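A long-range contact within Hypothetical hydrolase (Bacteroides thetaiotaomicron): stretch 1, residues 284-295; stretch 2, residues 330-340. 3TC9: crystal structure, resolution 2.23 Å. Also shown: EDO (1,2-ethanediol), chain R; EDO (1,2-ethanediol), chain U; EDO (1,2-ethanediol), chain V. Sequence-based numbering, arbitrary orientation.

Stretch 1, residues 284-295: AYIVVVNQHYIL
Stretch 2 330-340: RMHAPRQGTFV

A single direct hydrogen bond joins the two stretches, and it runs from backbone to imidazole: Ala333 N donates to His292 ND1 (2.9 Å, 162° at the hydrogen), so ND1 serves as the acceptor. Both residues have positive phi, His292 at 58/50 and Ala333 at 65/66, and their chains lie close, with CA atoms 5.4 Å apart for His292–His332 and 4.8 Å for Val289–Ala333. Stretch 1 is a hairpin: strand 284-288 turns through 289-292 and returns into a second strand that continues beyond Leu295, held by Ile286 N to Leu295 O (2.8 Å), Leu295 N to Ile286 O (2.9 Å) and Val288 N to Tyr293 O (3.0 Å). Strand 334-340 runs at 149° to strand 284-288, their axes approaching to 6.9 Å; no backbone hydrogen bonds link these strands, and side chains fill the gap. At the turn, Ala333 CA points its hydrogen almost straight at Val289 O (CA to O 3.3 Å, 178°). The His292 ring (chi1 -38°, chi2 -69°) also receives the edge of His332 (chi1 t) on its face, offset, with planes at 88° and centroids 5.3 Å apart. A water bridges the backbones, donating to His292 O (2.7 Å) and accepting from Met331 N (3.2 Å). Van der Waals contacts complete the interface. Selenomethionine Met331 (chi1 p) sets SE in apolar contact 4.0 Å from Ile294 CD1. Val287 (t) places CG1 in apolar contact 3.7 Å from Pro334 CB; Val289 (t) brings CG2 within 3.4 Å of Pro334 O. Arg335 (m, m, t) starts away from stretch 1, yet its NE returns to 3.7 Å from Val289 CG1. Farther along, the rings of Tyr285 (m) and Phe339 (m) lie near parallel, 10° apart, but slid so that they barely overlap: centroids are 5.7 Å apart, and Tyr285 CD2 makes apolar contact with Phe339 CZ at 3.6 Å.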

# COMPACT_ATOMS: atom_id res chain seq x y z
N ALA B 284 11.26 -16.51 -12.68
CA ALA B 284 9.97 -16.83 -13.24
C ALA B 284 9.42 -18.06 -12.58
O ALA B 284 10.19 -18.91 -12.12
CB ALA B 284 10.07 -17.03 -14.74
N TYR B 285 8.09 -18.14 -12.48
CA TYR B 285 7.40 -19.34 -12.04
C TYR B 285 7.09 -20.12 -13.31
O TYR B 285 6.73 -19.52 -14.33
CB TYR B 285 6.13 -19.06 -11.21
CG TYR B 285 6.40 -18.70 -9.76
CD1 TYR B 285 7.37 -19.37 -9.02
CD2 TYR B 285 5.66 -17.71 -9.13
CE1 TYR B 285 7.60 -19.06 -7.68
CE2 TYR B 285 5.90 -17.37 -7.80
CZ TYR B 285 6.87 -18.05 -7.07
OH TYR B 285 7.07 -17.75 -5.74
N ILE B 286 7.31 -21.43 -13.27
CA ILE B 286 7.02 -22.35 -14.35
C ILE B 286 5.84 -23.18 -13.81
O ILE B 286 6.00 -23.95 -12.86
CB ILE B 286 8.27 -23.15 -14.78
CG1 ILE B 286 9.34 -22.18 -15.37
CG2 ILE B 286 7.89 -24.26 -15.79
CD1 ILE B 286 10.66 -22.80 -15.81
N VAL B 287 4.63 -22.90 -14.34
CA VAL B 287 3.39 -23.49 -13.89
C VAL B 287 3.07 -24.67 -14.77
O VAL B 287 2.70 -24.46 -15.95
CB VAL B 287 2.26 -22.42 -13.87
CG1 VAL B 287 0.90 -23.01 -13.47
CG2 VAL B 287 2.65 -21.24 -12.97
N VAL B 288 3.19 -25.90 -14.18
CA VAL B 288 2.93 -27.14 -14.93
C VAL B 288 1.45 -27.55 -14.79
O VAL B 288 1.04 -28.19 -13.82
CB VAL B 288 3.89 -28.30 -14.63
CG1 VAL B 288 3.82 -29.34 -15.74
CG2 VAL B 288 5.32 -27.78 -14.49
N VAL B 289 0.68 -27.14 -15.79
CA VAL B 289 -0.77 -27.31 -15.91
C VAL B 289 -1.18 -28.80 -15.80
O VAL B 289 -2.12 -29.11 -15.06
CB VAL B 289 -1.27 -26.71 -17.25
CG1 VAL B 289 -2.80 -26.76 -17.37
CG2 VAL B 289 -0.78 -25.27 -17.41
N ASN B 290 -0.50 -29.71 -16.52
CA ASN B 290 -0.93 -31.10 -16.52
C ASN B 290 -0.17 -31.99 -15.52
O ASN B 290 -0.37 -33.22 -15.54
CB ASN B 290 -0.82 -31.68 -17.94
CG ASN B 290 0.59 -31.82 -18.44
OD1 ASN B 290 1.53 -31.14 -18.00
ND2 ASN B 290 0.78 -32.75 -19.36
N GLN B 291 0.68 -31.40 -14.64
CA GLN B 291 1.47 -32.17 -13.67
C GLN B 291 1.29 -31.65 -12.23
O GLN B 291 1.78 -32.26 -11.28
CB GLN B 291 2.95 -32.23 -14.08
CG GLN B 291 3.22 -32.93 -15.42
CD GLN B 291 2.81 -34.39 -15.46
OE1 GLN B 291 2.77 -35.11 -14.45
NE2 GLN B 291 2.51 -34.89 -16.65
N HIS B 292 0.51 -30.58 -12.08
CA HIS B 292 -0.01 -29.98 -10.85
C HIS B 292 1.06 -29.54 -9.85
O HIS B 292 0.95 -29.81 -8.65
CB HIS B 292 -1.01 -30.95 -10.21
CG HIS B 292 -1.80 -31.65 -11.26
ND1 HIS B 292 -2.74 -30.96 -12.01
CD2 HIS B 292 -1.66 -32.89 -11.77
CE1 HIS B 292 -3.19 -31.83 -12.91
NE2 HIS B 292 -2.57 -33.00 -12.81
N TYR B 293 2.05 -28.80 -10.35
CA TYR B 293 3.12 -28.27 -9.51
C TYR B 293 3.74 -27.05 -10.17
O TYR B 293 3.50 -26.77 -11.36
CB TYR B 293 4.17 -29.36 -9.16
CG TYR B 293 5.16 -29.72 -10.25
CD1 TYR B 293 4.73 -30.30 -11.44
CD2 TYR B 293 6.53 -29.58 -10.04
CE1 TYR B 293 5.65 -30.67 -12.44
CE2 TYR B 293 7.45 -29.95 -11.03
CZ TYR B 293 7.00 -30.48 -12.23
OH TYR B 293 7.90 -30.84 -13.20
N ILE B 294 4.49 -26.29 -9.38
CA ILE B 294 5.13 -25.07 -9.84
C ILE B 294 6.64 -25.13 -9.53
O ILE B 294 7.06 -25.61 -8.47
CB ILE B 294 4.43 -23.82 -9.22
CG1 ILE B 294 2.91 -23.79 -9.55
CG2 ILE B 294 5.13 -22.50 -9.63
CD1 ILE B 294 2.07 -22.79 -8.74
N LEU B 295 7.43 -24.61 -10.46
CA LEU B 295 8.88 -24.51 -10.29
C LEU B 295 9.30 -23.06 -10.34
O LEU B 295 8.57 -22.23 -10.89
CB LEU B 295 9.63 -25.30 -11.37
CG LEU B 295 9.26 -26.78 -11.54
CD1 LEU B 295 8.39 -26.95 -12.72
CD2 LEU B 295 10.51 -27.63 -11.71
N ARG B 330 -1.03 -29.05 -2.65
CA ARG B 330 -1.53 -29.77 -3.83
C ARG B 330 -2.46 -28.91 -4.61
O ARG B 330 -3.24 -28.15 -4.05
CB ARG B 330 -2.26 -31.08 -3.46
CG ARG B 330 -1.44 -32.09 -2.67
CD ARG B 330 -0.36 -32.74 -3.48
NE ARG B 330 0.89 -32.91 -2.73
CZ ARG B 330 1.14 -33.93 -1.93
NH1 ARG B 330 0.19 -34.81 -1.66
NH2 ARG B 330 2.33 -34.05 -1.34
N MSE B 331 -2.42 -29.09 -5.92
CA MSE B 331 -3.29 -28.36 -6.82
C MSE B 331 -3.80 -29.30 -7.92
O MSE B 331 -3.40 -30.47 -7.99
CB MSE B 331 -2.59 -27.12 -7.39
CG MSE B 331 -1.44 -27.43 -8.32
SE MSE B 331 -0.12 -26.03 -8.16
CE MSE B 331 0.34 -26.19 -6.15
N HIS B 332 -4.71 -28.81 -8.72
CA HIS B 332 -5.30 -29.58 -9.79
C HIS B 332 -5.57 -28.66 -10.96
O HIS B 332 -6.57 -27.92 -10.97
CB HIS B 332 -6.56 -30.29 -9.29
CG HIS B 332 -7.10 -31.32 -10.23
ND1 HIS B 332 -8.20 -32.09 -9.90
CD2 HIS B 332 -6.69 -31.65 -11.48
CE1 HIS B 332 -8.44 -32.85 -10.96
NE2 HIS B 332 -7.56 -32.61 -11.94
N ALA B 333 -4.67 -28.73 -11.96
CA ALA B 333 -4.64 -27.98 -13.22
C ALA B 333 -4.44 -26.47 -12.95
O ALA B 333 -5.36 -25.68 -13.22
CB ALA B 333 -5.91 -28.23 -14.05
N PRO B 334 -3.28 -26.01 -12.43
CA PRO B 334 -3.11 -24.56 -12.23
C PRO B 334 -3.03 -23.86 -13.59
O PRO B 334 -2.49 -24.42 -14.55
CB PRO B 334 -1.80 -24.46 -11.46
CG PRO B 334 -1.02 -25.70 -11.85
CD PRO B 334 -2.06 -26.76 -12.04
N ARG B 335 -3.64 -22.67 -13.69
CA ARG B 335 -3.67 -21.94 -14.95
C ARG B 335 -2.92 -20.61 -14.79
O ARG B 335 -1.82 -20.63 -14.26
CB ARG B 335 -5.12 -21.77 -15.43
CG ARG B 335 -5.78 -23.07 -15.94
CD ARG B 335 -4.99 -23.65 -17.11
NE ARG B 335 -5.77 -24.61 -17.88
CZ ARG B 335 -6.47 -24.31 -18.97
NH1 ARG B 335 -6.52 -23.06 -19.41
NH2 ARG B 335 -7.15 -25.25 -19.60
N GLN B 336 -3.50 -19.47 -15.22
CA GLN B 336 -2.81 -18.18 -15.09
C GLN B 336 -2.67 -17.74 -13.63
O GLN B 336 -3.55 -18.01 -12.80
CB GLN B 336 -3.53 -17.08 -15.89
CG GLN B 336 -2.67 -15.83 -16.09
CD GLN B 336 -3.39 -14.72 -16.81
OE1 GLN B 336 -4.60 -14.77 -17.05
NE2 GLN B 336 -2.67 -13.67 -17.18
N GLY B 337 -1.54 -17.07 -13.37
CA GLY B 337 -1.21 -16.44 -12.10
C GLY B 337 -1.00 -14.95 -12.26
O GLY B 337 -0.88 -14.45 -13.39
N THR B 338 -0.97 -14.22 -11.15
CA THR B 338 -0.77 -12.78 -11.15
C THR B 338 0.05 -12.43 -9.89
O THR B 338 -0.20 -13.01 -8.82
CB THR B 338 -2.16 -12.03 -11.27
OG1 THR B 338 -1.97 -10.68 -11.67
CG2 THR B 338 -3.05 -12.10 -10.02
N PHE B 339 1.07 -11.57 -10.05
CA PHE B 339 1.93 -11.09 -8.96
C PHE B 339 1.26 -9.88 -8.33
O PHE B 339 0.92 -8.93 -9.02
CB PHE B 339 3.34 -10.75 -9.46
CG PHE B 339 4.17 -11.98 -9.73
CD1 PHE B 339 4.87 -12.60 -8.70
CD2 PHE B 339 4.21 -12.55 -11.00
CE1 PHE B 339 5.62 -13.75 -8.94
CE2 PHE B 339 4.96 -13.71 -11.24
CZ PHE B 339 5.66 -14.29 -10.22
N VAL B 340 0.95 -9.98 -7.03
CA VAL B 340 0.25 -8.95 -6.28
C VAL B 340 1.16 -8.42 -5.15
O VAL B 340 1.63 -9.20 -4.31
CB VAL B 340 -1.10 -9.50 -5.72
CG1 VAL B 340 -1.86 -8.42 -4.94
CG2 VAL B 340 -1.97 -10.07 -6.84
C1 EDO R . -7.05 -32.80 -15.71
O1 EDO R . -5.99 -32.30 -14.90
C2 EDO R . -7.25 -34.26 -15.35
O2 EDO R . -7.77 -34.36 -14.02
C1 EDO U . -4.03 -21.30 -20.59
O1 EDO U . -3.12 -20.49 -21.32
C2 EDO U . -3.92 -20.87 -19.14
O2 EDO U . -5.18 -20.37 -18.68
C1 EDO V . -9.53 -32.84 -6.95
O1 EDO V . -8.43 -31.94 -7.13
C2 EDO V . -9.63 -33.27 -5.49
O2 EDO V . -8.73 -34.35 -5.24
O HOH W 1 -0.08 -31.13 -6.49